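Local structure of sulfhydryl oxidase 1 (Homo sapiens, 3LLK) at residues Pro219-Glu222 / Cys227-Glu230; Ile14-Leu19 / Pro57-Val62; Asn70-Arg75 / Asp91-Gly96; Lys54-Pro57 / Val62-Phe65. The protein catalyses the FAD-dependent oxidation of thiols to disulfides, probably passing the electrons to molecular oxygen, and contains a pseudo-dimer of functional and degenerate sulfhydryl oxidase domains. All blocks are in the same frame, centred on the assembly; numbering follows the deposited sequence.

Contact 1: Pro219-Glu222 / Cys227-Glu230; sequences PPRE and CHNE
Arg-221 lays its side chain over one face of the His-228 imidazole, with the methylene CG 3.5 Å from the ring centroid and 11° off the ring normal, a CH-pi contact. Beyond CG the chain runs extended to NE, which carries the guanidinium past the ring until one of its faces lies against His-228 CB. There Arg-221 NH2 meets Glu-230 OE1 at 2.6 Å in a salt bridge that is also a hydrogen bond. The carboxylate oxygen offers its syn lone pair, yet it stands somewhat out of the guanidinium plane and the bond is bent (141°). Glu-230 reaches this position because its chain folds at chi2 (-55°), turning OE1 back toward the arginine. At its far end from CB, the imidazole of His-228 donates through NE2 to Pro-219 O at 2.8 Å, approaching in the carbonyl plane. Pro-219 follows a cis peptide bond, and its CG rests 3.9 Å from Cys-227 SG, which is joined to Cys-224 in a disulfide. Trp-237 also meets the imidazole, and the side chain of Pro-219 is about 6 Å from the bound FAD. The contact thus closes a short disulfide-containing loop ahead of helix 239-249. The bond to Pro-219 implies a proton on NE2; the arginine, partly offset by Glu-230, may make a second one on ND1 less likely.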
loop_
_atom_site.group_PDB
_atom_site.type_symbol
_atom_site.label_atom_id
_atom_site.label_comp_id
_atom_site.label_asym_id
_atom_site.label_seq_id
_atom_site.Cartn_x
_atom_site.Cartn_y
_atom_site.Cartn_z
ATOM N N PRO A 219 2.262 2.660 15.958
ATOM C CA PRO A 219 1.504 1.638 16.688
ATOM C C PRO A 219 1.155 2.047 18.120
ATOM O O PRO A 219 1.958 2.695 18.807
ATOM C CB PRO A 219 2.436 0.438 16.640
ATOM C CG PRO A 219 3.799 1.106 16.829
ATOM C CD PRO A 219 3.705 2.337 15.936
ATOM N N PRO A 220 -0.052 1.684 18.592
ATOM C CA PRO A 220 -0.427 2.055 19.962
ATOM C C PRO A 220 0.421 1.271 20.966
ATOM O O PRO A 220 1.051 0.275 20.606
ATOM C CB PRO A 220 -1.912 1.697 20.020
ATOM C CG PRO A 220 -1.992 0.492 19.129
ATOM C CD PRO A 220 -1.118 0.896 17.944
ATOM N N ARG A 221 0.437 1.714 22.217
ATOM C CA ARG A 221 1.236 1.047 23.248
ATOM C C ARG A 221 0.962 -0.440 23.457
ATOM O O ARG A 221 1.882 -1.208 23.730
ATOM C CB ARG A 221 1.097 1.790 24.579
ATOM C CG ARG A 221 1.908 3.066 24.614
ATOM C CD ARG A 221 1.551 3.966 25.785
ATOM N NE ARG A 221 2.542 5.031 25.923
ATOM C CZ ARG A 221 3.771 4.842 26.399
ATOM N NH1 ARG A 221 4.161 3.631 26.792
ATOM N NH2 ARG A 221 4.613 5.860 26.482
ATOM N N GLU A 222 -0.289 -0.860 23.309
ATOM C CA GLU A 222 -0.608 -2.265 23.510
ATOM C C GLU A 222 -0.020 -3.128 22.392
ATOM O O GLU A 222 0.158 -4.332 22.555
ATOM C CB GLU A 222 -2.128 -2.464 23.586
ATOM C CG GLU A 222 -2.826 -2.479 22.239
ATOM C CD GLU A 222 -4.331 -2.584 22.369
ATOM O OE1 GLU A 222 -4.798 -3.220 23.339
ATOM O OE2 GLU A 222 -5.047 -2.039 21.499
ATOM N N CYS A 227 8.217 1.026 21.428
ATOM C CA CYS A 227 8.228 2.063 20.399
ATOM C C CYS A 227 8.003 3.438 21.005
ATOM O O CYS A 227 8.321 4.460 20.394
ATOM C CB CYS A 227 7.115 1.796 19.378
ATOM S SG CYS A 227 7.310 0.335 18.310
ATOM N N HIS A 228 7.457 3.441 22.218
ATOM C CA HIS A 228 7.113 4.662 22.942
ATOM C C HIS A 228 8.091 5.106 24.029
ATOM O O HIS A 228 8.444 4.319 24.912
ATOM C CB HIS A 228 5.736 4.484 23.588
ATOM C CG HIS A 228 4.637 4.219 22.607
ATOM N ND1 HIS A 228 3.827 5.217 22.110
ATOM C CD2 HIS A 228 4.228 3.071 22.018
ATOM C CE1 HIS A 228 2.963 4.694 21.258
ATOM N NE2 HIS A 228 3.185 3.394 21.184
ATOM N N ASN A 229 8.504 6.372 23.968
ATOM C CA ASN A 229 9.399 6.935 24.977
ATOM C C ASN A 229 8.545 7.478 26.126
ATOM O O ASN A 229 7.321 7.585 26.002
ATOM C CB ASN A 229 10.273 8.050 24.385
ATOM C CG ASN A 229 11.448 7.505 23.581
ATOM O OD1 ASN A 229 12.023 6.469 23.926
ATOM N ND2 ASN A 229 11.820 8.206 22.519
ATOM N N GLU A 230 9.183 7.819 27.242
ATOM C CA GLU A 230 8.450 8.312 28.402
ATOM C C GLU A 230 8.596 9.802 28.687
ATOM O O GLU A 230 7.613 10.472 29.005
ATOM C CB GLU A 230 8.856 7.521 29.652
ATOM C CG GLU A 230 8.479 6.045 29.624
ATOM C CD GLU A 230 6.994 5.819 29.380
ATOM O OE1 GLU A 230 6.529 6.089 28.251
ATOM O OE2 GLU A 230 6.291 5.377 30.315
#

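Contact 2: Ile14-Leu19 / Pro57-Val62; sequences IYMADL and PGRPLV
The start of helix 16-30, where it leaves the short parallel strand pair 14-15 and 255-256, packs against the turn that leads into helix 60-75, within the sulfhydryl oxidase family region. Met-16 is the main link. Its CG lies anti to the backbone N (chi1 -169°), and bends at the next two torsions bring the terminal methyl round to the turn, where Met-16 CE comes within 3.3 Å of Pro-57 O. The aliphatic part of Arg-59 runs obliquely across the methionine, with Arg-59 CD 4.0 Å from Met-16 CG. The arginine chain is itself bent twice, and its charged end forms a salt bridge through NE with Glu-20, the residue after Leu-19 in helix 16-30. A second touch is that of Leu-19 CD1 with Pro-57 CG at 4.1 Å, the two side chains crossing at about a right angle. Ile-255 of the strand pair touches Met-16, Leu-19 and Pro-57, so three parts of the chain meet here. The contact is made by van der Waals touches, with the thioether methyl set against a backbone carbonyl oxygen. The Arg-59 to Glu-20 salt bridge ties the turn to the same helix and would tend to keep the arginine methylenes beside Met-16.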
loop_
_atom_site.group_PDB
_atom_site.type_symbol
_atom_site.label_atom_id
_atom_site.label_comp_id
_atom_site.label_asym_id
_atom_site.label_seq_id
_atom_site.Cartn_x
_atom_site.Cartn_y
_atom_site.Cartn_z
ATOM N N ILE A 14 -1.355 -9.464 9.676
ATOM C CA ILE A 14 -1.600 -8.991 8.327
ATOM C C ILE A 14 -2.345 -10.158 7.701
ATOM O O ILE A 14 -1.931 -11.303 7.861
ATOM C CB ILE A 14 -0.279 -8.774 7.548
ATOM C CG1 ILE A 14 0.614 -7.772 8.284
ATOM C CG2 ILE A 14 -0.577 -8.322 6.130
ATOM C CD1 ILE A 14 -0.065 -6.484 8.654
ATOM N N TYR A 15 -3.447 -9.882 7.013
ATOM C CA TYR A 15 -4.205 -10.946 6.369
ATOM C C TYR A 15 -3.942 -10.937 4.877
ATOM O O TYR A 15 -4.080 -9.905 4.218
ATOM C CB TYR A 15 -5.699 -10.778 6.657
ATOM C CG TYR A 15 -6.033 -11.061 8.099
ATOM C CD1 TYR A 15 -6.256 -12.370 8.541
ATOM C CD2 TYR A 15 -6.041 -10.035 9.042
ATOM C CE1 TYR A 15 -6.473 -12.646 9.890
ATOM C CE2 TYR A 15 -6.254 -10.301 10.389
ATOM C CZ TYR A 15 -6.468 -11.604 10.804
ATOM O OH TYR A 15 -6.670 -11.857 12.135
ATOM N N MET A 16 -3.549 -12.086 4.343
ATOM C CA MET A 16 -3.254 -12.172 2.924
ATOM C C MET A 16 -4.466 -11.727 2.104
ATOM O O MET A 16 -4.315 -11.180 1.009
ATOM C CB MET A 16 -2.851 -13.602 2.542
ATOM C CG MET A 16 -2.271 -13.715 1.129
ATOM S SD MET A 16 -0.685 -12.811 0.900
ATOM C CE MET A 16 0.486 -14.074 1.340
ATOM N N ALA A 17 -5.664 -11.952 2.645
ATOM C CA ALA A 17 -6.894 -11.576 1.959
ATOM C C ALA A 17 -6.954 -10.067 1.702
ATOM O O ALA A 17 -7.409 -9.637 0.641
ATOM C CB ALA A 17 -8.120 -12.020 2.779
ATOM N N ASP A 18 -6.513 -9.265 2.669
ATOM C CA ASP A 18 -6.525 -7.818 2.488
ATOM C C ASP A 18 -5.541 -7.433 1.380
ATOM O O ASP A 18 -5.846 -6.588 0.541
ATOM C CB ASP A 18 -6.147 -7.079 3.784
ATOM C CG ASP A 18 -7.179 -7.252 4.899
ATOM O OD1 ASP A 18 -8.374 -6.912 4.697
ATOM O OD2 ASP A 18 -6.780 -7.718 5.991
ATOM N N LEU A 19 -4.370 -8.063 1.368
ATOM C CA LEU A 19 -3.363 -7.743 0.363
ATOM C C LEU A 19 -3.793 -8.134 -1.054
ATOM O O LEU A 19 -3.647 -7.342 -1.986
ATOM C CB LEU A 19 -2.021 -8.406 0.720
ATOM C CG LEU A 19 -1.374 -7.936 2.035
ATOM C CD1 LEU A 19 -0.186 -8.832 2.391
ATOM C CD2 LEU A 19 -0.921 -6.484 1.894
ATOM N N PRO A 57 4.605 -9.721 -1.188
ATOM C CA PRO A 57 4.824 -11.013 -0.511
ATOM C C PRO A 57 3.803 -12.071 -0.933
ATOM O O PRO A 57 3.130 -12.660 -0.094
ATOM C CB PRO A 57 4.684 -10.643 0.961
ATOM C CG PRO A 57 3.551 -9.638 0.920
ATOM C CD PRO A 57 3.891 -8.775 -0.304
ATOM N N GLY A 58 3.708 -12.321 -2.233
ATOM C CA GLY A 58 2.718 -13.255 -2.723
ATOM C C GLY A 58 3.019 -14.738 -2.729
ATOM O O GLY A 58 4.174 -15.164 -2.706
ATOM N N ARG A 59 1.948 -15.526 -2.742
ATOM C CA ARG A 59 2.068 -16.970 -2.806
ATOM C C ARG A 59 2.554 -17.213 -4.230
ATOM O O ARG A 59 2.471 -16.315 -5.076
ATOM C CB ARG A 59 0.710 -17.643 -2.600
ATOM C CG ARG A 59 0.002 -17.272 -1.316
ATOM C CD ARG A 59 -1.196 -16.376 -1.596
ATOM N NE ARG A 59 -2.448 -17.115 -1.766
ATOM C CZ ARG A 59 -2.700 -17.978 -2.746
ATOM N NH1 ARG A 59 -1.789 -18.234 -3.672
ATOM N NH2 ARG A 59 -3.879 -18.587 -2.799
ATOM N N PRO A 60 3.050 -18.429 -4.520
ATOM C CA PRO A 60 3.553 -18.777 -5.850
ATOM C C PRO A 60 2.661 -18.406 -7.036
ATOM O O PRO A 60 3.134 -17.815 -8.000
ATOM C CB PRO A 60 3.800 -20.284 -5.740
ATOM C CG PRO A 60 2.793 -20.717 -4.708
ATOM C CD PRO A 60 2.939 -19.633 -3.677
ATOM N N LEU A 61 1.381 -18.751 -6.982
ATOM C CA LEU A 61 0.491 -18.415 -8.090
ATOM C C LEU A 61 0.375 -16.902 -8.295
ATOM O O LEU A 61 0.355 -16.423 -9.429
ATOM C CB LEU A 61 -0.906 -18.998 -7.860
ATOM C CG LEU A 61 -1.181 -20.421 -8.344
ATOM C CD1 LEU A 61 -2.589 -20.831 -7.931
ATOM C CD2 LEU A 61 -1.021 -20.483 -9.857
ATOM N N VAL A 62 0.291 -16.160 -7.194
ATOM C CA VAL A 62 0.162 -14.707 -7.260
ATOM C C VAL A 62 1.454 -14.051 -7.748
ATOM O O VAL A 62 1.420 -13.125 -8.558
ATOM C CB VAL A 62 -0.249 -14.119 -5.883
ATOM C CG1 VAL A 62 -0.200 -12.588 -5.912
ATOM C CG2 VAL A 62 -1.658 -14.572 -5.536
#

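Contact 3: Asn70-Arg75 / Asp91-Gly96; sequences NEWLKR and DDRKEG
The backbones stay well apart, Trp-72 CA and Arg-93 CA being 10.2 Å from each other, and long side chains from helix 60-75 and from the turn between helices 83-92 and 95-98 span the gap. Arg-93 runs extended from CG to NE and brings NH2 to 3.2 Å from Trp-72 CD1. The guanidinium and indole planes are 62° apart, and Trp-72 CB sits over one face of the guanidinium. A chi1 of 180° turns the indole away from its backbone nitrogen, so that the CB-CG-CD1 side meets Arg-93 while Trp-72 also packs on Phe-86 and Ala-89 of helix 83-92. The turn itself is a Schellman motif: Lys-94, with positive phi, is its C-prime residue, and its N bonds to Asp-91 O at 2.9 Å while Glu-95 N pairs with Leu-90 O. Arg-93 precedes Lys-94 in this helix end and uses NH1 to bond Ala-89 O, which ties the guanidinium back to helix 83-92, just before it in the chain; NE makes a weak bond to Ser-68 OG. Arg-75 NH2 approaches Arg-93 NH2 to 3.6 Å, a like-charge pair whose planes are 60° apart. A nearly straight bond from Arg-75 NE to Glu-71 O, 3.3 Å long, draws that arginine back toward its own helix, though weakly. Phe-85 meets the Trp-72 ring as well.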
loop_
_atom_site.group_PDB
_atom_site.type_symbol
_atom_site.label_atom_id
_atom_site.label_comp_id
_atom_site.label_asym_id
_atom_site.label_seq_id
_atom_site.Cartn_x
_atom_site.Cartn_y
_atom_site.Cartn_z
ATOM N N ASN A 70 3.717 -7.974 -15.301
ATOM C CA ASN A 70 4.854 -7.067 -15.383
ATOM C C ASN A 70 5.527 -7.201 -16.752
ATOM O O ASN A 70 5.789 -6.201 -17.426
ATOM C CB ASN A 70 5.869 -7.389 -14.282
ATOM C CG ASN A 70 6.941 -6.324 -14.150
ATOM O OD1 ASN A 70 8.073 -6.614 -13.763
ATOM N ND2 ASN A 70 6.588 -5.086 -14.456
ATOM N N GLU A 71 5.799 -8.442 -17.156
ATOM C CA GLU A 71 6.450 -8.708 -18.439
ATOM C C GLU A 71 5.587 -8.304 -19.633
ATOM O O GLU A 71 6.095 -7.802 -20.637
ATOM C CB GLU A 71 6.834 -10.189 -18.540
ATOM C CG GLU A 71 7.990 -10.570 -17.633
ATOM C CD GLU A 71 9.152 -9.589 -17.736
ATOM O OE1 GLU A 71 9.594 -9.300 -18.870
ATOM O OE2 GLU A 71 9.628 -9.105 -16.687
ATOM N N TRP A 72 4.280 -8.516 -19.523
ATOM C CA TRP A 72 3.381 -8.128 -20.600
ATOM C C TRP A 72 3.468 -6.611 -20.800
ATOM O O TRP A 72 3.516 -6.125 -21.931
ATOM C CB TRP A 72 1.942 -8.507 -20.265
ATOM C CG TRP A 72 0.982 -8.124 -21.343
ATOM C CD1 TRP A 72 0.699 -8.828 -22.480
ATOM C CD2 TRP A 72 0.192 -6.927 -21.404
ATOM N NE1 TRP A 72 -0.222 -8.148 -23.242
ATOM C CE2 TRP A 72 -0.549 -6.976 -22.606
ATOM C CE3 TRP A 72 0.040 -5.818 -20.560
ATOM C CZ2 TRP A 72 -1.431 -5.956 -22.989
ATOM C CZ3 TRP A 72 -0.839 -4.801 -20.940
ATOM C CH2 TRP A 72 -1.562 -4.879 -22.144
ATOM N N LEU A 73 3.474 -5.871 -19.695
ATOM C CA LEU A 73 3.561 -4.412 -19.743
ATOM C C LEU A 73 4.873 -3.962 -20.372
ATOM O O LEU A 73 4.889 -3.058 -21.213
ATOM C CB LEU A 73 3.455 -3.815 -18.336
ATOM C CG LEU A 73 2.064 -3.756 -17.707
ATOM C CD1 LEU A 73 2.165 -3.303 -16.253
ATOM C CD2 LEU A 73 1.199 -2.793 -18.508
ATOM N N LYS A 74 5.967 -4.591 -19.949
ATOM C CA LYS A 74 7.292 -4.266 -20.458
ATOM C C LYS A 74 7.389 -4.468 -21.965
ATOM O O LYS A 74 8.131 -3.762 -22.640
ATOM C CB LYS A 74 8.355 -5.111 -19.743
ATOM C CG LYS A 74 8.660 -4.637 -18.323
ATOM C CD LYS A 74 9.417 -5.679 -17.510
ATOM C CE LYS A 74 10.756 -6.027 -18.130
ATOM N NZ LYS A 74 11.438 -7.127 -17.389
ATOM N N ARG A 75 6.631 -5.423 -22.496
ATOM C CA ARG A 75 6.650 -5.686 -23.930
ATOM C C ARG A 75 5.860 -4.677 -24.758
ATOM O O ARG A 75 6.198 -4.434 -25.913
ATOM C CB ARG A 75 6.139 -7.096 -24.222
ATOM C CG ARG A 75 7.193 -8.162 -24.049
ATOM C CD ARG A 75 6.599 -9.523 -24.278
ATOM N NE ARG A 75 5.626 -9.847 -23.242
ATOM C CZ ARG A 75 4.760 -10.850 -23.324
ATOM N NH1 ARG A 75 4.746 -11.626 -24.400
ATOM N NH2 ARG A 75 3.912 -11.078 -22.333
ATOM N N ASP A 91 -7.400 -11.088 -17.842
ATOM C CA ASP A 91 -8.277 -12.246 -18.021
ATOM C C ASP A 91 -7.481 -13.447 -18.526
ATOM O O ASP A 91 -7.665 -14.559 -18.041
ATOM C CB ASP A 91 -9.411 -11.944 -19.014
ATOM C CG ASP A 91 -10.313 -10.802 -18.559
ATOM O OD1 ASP A 91 -10.335 -10.483 -17.348
ATOM O OD2 ASP A 91 -11.019 -10.228 -19.424
ATOM N N ASP A 92 -6.592 -13.216 -19.491
ATOM C CA ASP A 92 -5.772 -14.289 -20.051
ATOM C C ASP A 92 -4.884 -14.926 -18.999
ATOM O O ASP A 92 -4.583 -16.122 -19.066
ATOM C CB ASP A 92 -4.891 -13.772 -21.186
ATOM C CG ASP A 92 -5.672 -13.516 -22.455
ATOM O OD1 ASP A 92 -6.876 -13.850 -22.487
ATOM O OD2 ASP A 92 -5.075 -12.988 -23.416
ATOM N N ARG A 93 -4.474 -14.121 -18.026
ATOM C CA ARG A 93 -3.613 -14.600 -16.962
ATOM C C ARG A 93 -4.410 -15.065 -15.746
ATOM O O ARG A 93 -3.862 -15.259 -14.664
ATOM C CB ARG A 93 -2.605 -13.506 -16.616
ATOM C CG ARG A 93 -1.662 -13.266 -17.792
ATOM C CD ARG A 93 -0.816 -12.003 -17.689
ATOM N NE ARG A 93 0.079 -11.902 -18.841
ATOM C CZ ARG A 93 -0.318 -11.712 -20.102
ATOM N NH1 ARG A 93 -1.607 -11.586 -20.392
ATOM N NH2 ARG A 93 0.578 -11.680 -21.082
ATOM N N LYS A 94 -5.711 -15.250 -15.952
ATOM C CA LYS A 94 -6.626 -15.736 -14.921
ATOM C C LYS A 94 -6.563 -15.021 -13.566
ATOM O O LYS A 94 -6.569 -15.678 -12.519
ATOM C CB LYS A 94 -6.383 -17.244 -14.705
ATOM C CG LYS A 94 -6.354 -18.062 -15.993
ATOM C CD LYS A 94 -6.265 -19.566 -15.733
ATOM C CE LYS A 94 -7.522 -20.085 -15.032
ATOM N NZ LYS A 94 -7.603 -21.578 -15.010
ATOM N N GLU A 95 -6.536 -13.689 -13.564
ATOM C CA GLU A 95 -6.456 -12.968 -12.292
ATOM C C GLU A 95 -7.626 -13.272 -11.372
ATOM O O GLU A 95 -7.489 -13.216 -10.150
ATOM C CB GLU A 95 -6.351 -11.453 -12.516
ATOM C CG GLU A 95 -7.651 -10.700 -12.722
ATOM C CD GLU A 95 -8.432 -10.472 -11.441
ATOM O OE1 GLU A 95 -7.849 -10.019 -10.430
ATOM O OE2 GLU A 95 -9.648 -10.739 -11.453
ATOM N N GLY A 96 -8.778 -13.581 -11.962
ATOM C CA GLY A 96 -9.950 -13.901 -11.168
ATOM C C GLY A 96 -9.751 -15.197 -10.399
ATOM O O GLY A 96 -10.159 -15.320 -9.246
#

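Contact 4: Lys54-Pro57 / Val62-Phe65; sequences KYFP and VQNF
Phe-56 and Gln-63 meet across a short connection between two consecutive helices, 39-55 and 60-75, of the mainly helical sulfhydryl oxidase fold, the amide at the ring's edge. The apolar part is small: Phe-56 CE1 lies 3.9 Å from Val-62 CG1, the methyl approaching the ring obliquely. Phe-56, its chi1 of -176° setting the ring opposite the backbone nitrogen, is turned toward helix 60-75 and is also touched by Leu-19 and Leu-23 of helix 16-30 and Leu-125 of helix 118-134; Pro-57 CD lies over one face of the ring. The polar part belongs to the amide of Gln-63, which folds back at chi2 (47°) into the turn. Its plane is within 10° of the phenyl plane, and OE1 lies at the ring edge, in plane. Both amide atoms also find partners in the backbone leading through the turn: NE2 donates to Ala-53 O and, weakly, to Leu-52 O, both near the end of helix 39-55, while OE1 accepts a weak bond from Gly-58 N. One side chain thus serves carbonyls at the close of the first helix and an N-H in the turn. The amide oxygen sits near a carbonyl that cannot donate to it, Gln-63 OE1 being 3.0 Å from Phe-56 O.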
loop_
_atom_site.group_PDB
_atom_site.type_symbol
_atom_site.label_atom_id
_atom_site.label_comp_id
_atom_site.label_asym_id
_atom_site.label_seq_id
_atom_site.Cartn_x
_atom_site.Cartn_y
_atom_site.Cartn_z
ATOM N N LYS A 54 8.312 -7.551 -7.787
ATOM C CA LYS A 54 9.503 -7.830 -6.995
ATOM C C LYS A 54 9.315 -7.873 -5.480
ATOM O O LYS A 54 9.909 -8.716 -4.810
ATOM C CB LYS A 54 10.594 -6.809 -7.317
ATOM C CG LYS A 54 11.886 -7.037 -6.552
ATOM C CD LYS A 54 12.967 -6.080 -7.002
ATOM C CE LYS A 54 14.294 -6.428 -6.348
ATOM N NZ LYS A 54 15.383 -5.536 -6.830
ATOM N N TYR A 55 8.489 -6.981 -4.942
ATOM C CA TYR A 55 8.315 -6.907 -3.493
ATOM C C TYR A 55 7.014 -7.403 -2.852
ATOM O O TYR A 55 6.966 -7.578 -1.638
ATOM C CB TYR A 55 8.583 -5.471 -3.037
ATOM C CG TYR A 55 10.006 -5.023 -3.307
ATOM C CD1 TYR A 55 11.091 -5.693 -2.730
ATOM C CD2 TYR A 55 10.268 -3.934 -4.140
ATOM C CE1 TYR A 55 12.402 -5.288 -2.976
ATOM C CE2 TYR A 55 11.570 -3.521 -4.393
ATOM C CZ TYR A 55 12.635 -4.201 -3.807
ATOM O OH TYR A 55 13.922 -3.780 -4.043
ATOM N N PHE A 56 5.958 -7.612 -3.635
ATOM C CA PHE A 56 4.723 -8.098 -3.037
ATOM C C PHE A 56 5.004 -9.483 -2.454
ATOM O O PHE A 56 5.573 -10.336 -3.131
ATOM C CB PHE A 56 3.603 -8.185 -4.072
ATOM C CG PHE A 56 2.282 -8.593 -3.486
ATOM C CD1 PHE A 56 1.905 -9.935 -3.448
ATOM C CD2 PHE A 56 1.418 -7.638 -2.954
ATOM C CE1 PHE A 56 0.678 -10.326 -2.888
ATOM C CE2 PHE A 56 0.179 -8.011 -2.386
ATOM C CZ PHE A 56 -0.188 -9.356 -2.355
ATOM N N PRO A 57 4.605 -9.721 -1.188
ATOM C CA PRO A 57 4.824 -11.013 -0.511
ATOM C C PRO A 57 3.803 -12.071 -0.933
ATOM O O PRO A 57 3.130 -12.660 -0.094
ATOM C CB PRO A 57 4.684 -10.643 0.961
ATOM C CG PRO A 57 3.551 -9.638 0.920
ATOM C CD PRO A 57 3.891 -8.775 -0.304
ATOM N N VAL A 62 0.291 -16.160 -7.194
ATOM C CA VAL A 62 0.162 -14.707 -7.260
ATOM C C VAL A 62 1.454 -14.051 -7.748
ATOM O O VAL A 62 1.420 -13.125 -8.558
ATOM C CB VAL A 62 -0.249 -14.119 -5.883
ATOM C CG1 VAL A 62 -0.200 -12.588 -5.912
ATOM C CG2 VAL A 62 -1.658 -14.572 -5.536
ATOM N N GLN A 63 2.596 -14.541 -7.279
ATOM C CA GLN A 63 3.860 -13.967 -7.715
ATOM C C GLN A 63 4.074 -14.256 -9.197
ATOM O O GLN A 63 4.616 -13.420 -9.923
ATOM C CB GLN A 63 5.016 -14.527 -6.885
ATOM C CG GLN A 63 6.057 -13.484 -6.511
ATOM C CD GLN A 63 5.439 -12.201 -5.968
ATOM O OE1 GLN A 63 4.443 -12.226 -5.239
ATOM N NE2 GLN A 63 6.035 -11.071 -6.320
ATOM N N ASN A 64 3.644 -15.435 -9.650
ATOM C CA ASN A 64 3.786 -15.789 -11.058
ATOM C C ASN A 64 2.880 -14.875 -11.890
ATOM O O ASN A 64 3.228 -14.467 -12.992
ATOM C CB ASN A 64 3.388 -17.251 -11.294
ATOM C CG ASN A 64 3.457 -17.642 -12.765
ATOM O OD1 ASN A 64 4.542 -17.716 -13.348
ATOM N ND2 ASN A 64 2.294 -17.874 -13.378
ATOM N N PHE A 65 1.706 -14.575 -11.348
ATOM C CA PHE A 65 0.737 -13.712 -12.008
ATOM C C PHE A 65 1.298 -12.286 -12.153
ATOM O O PHE A 65 1.207 -11.680 -13.222
ATOM C CB PHE A 65 -0.553 -13.688 -11.190
ATOM C CG PHE A 65 -1.506 -12.607 -11.587
ATOM C CD1 PHE A 65 -2.297 -12.739 -12.722
ATOM C CD2 PHE A 65 -1.619 -11.456 -10.815
ATOM C CE1 PHE A 65 -3.191 -11.736 -13.083
ATOM C CE2 PHE A 65 -2.512 -10.451 -11.165
ATOM C CZ PHE A 65 -3.299 -10.592 -12.300
#

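Following the chain from the N terminus, contact 2 opens first at 14-19 and closes at 57-62, a loop spanning helices 16-30 and 39-55. Contact 4 begins inside that span, at 54-57, and ends at 62-65, so the two overlap along the chain, share Pro-57 and Val-62, and touch. Contact 3 follows in series, joining 70-75 to 91-96; it too uses helix 60-75, and it meets contact 4 where Phe-65 lies against Arg-93 and Glu-95. These three join helices 16-30, 39-55, 60-75 and 83-92. Contact 1 closes a separate short loop near the C terminus, its centre about 43 Å from that of contact 3, across the chain's centre.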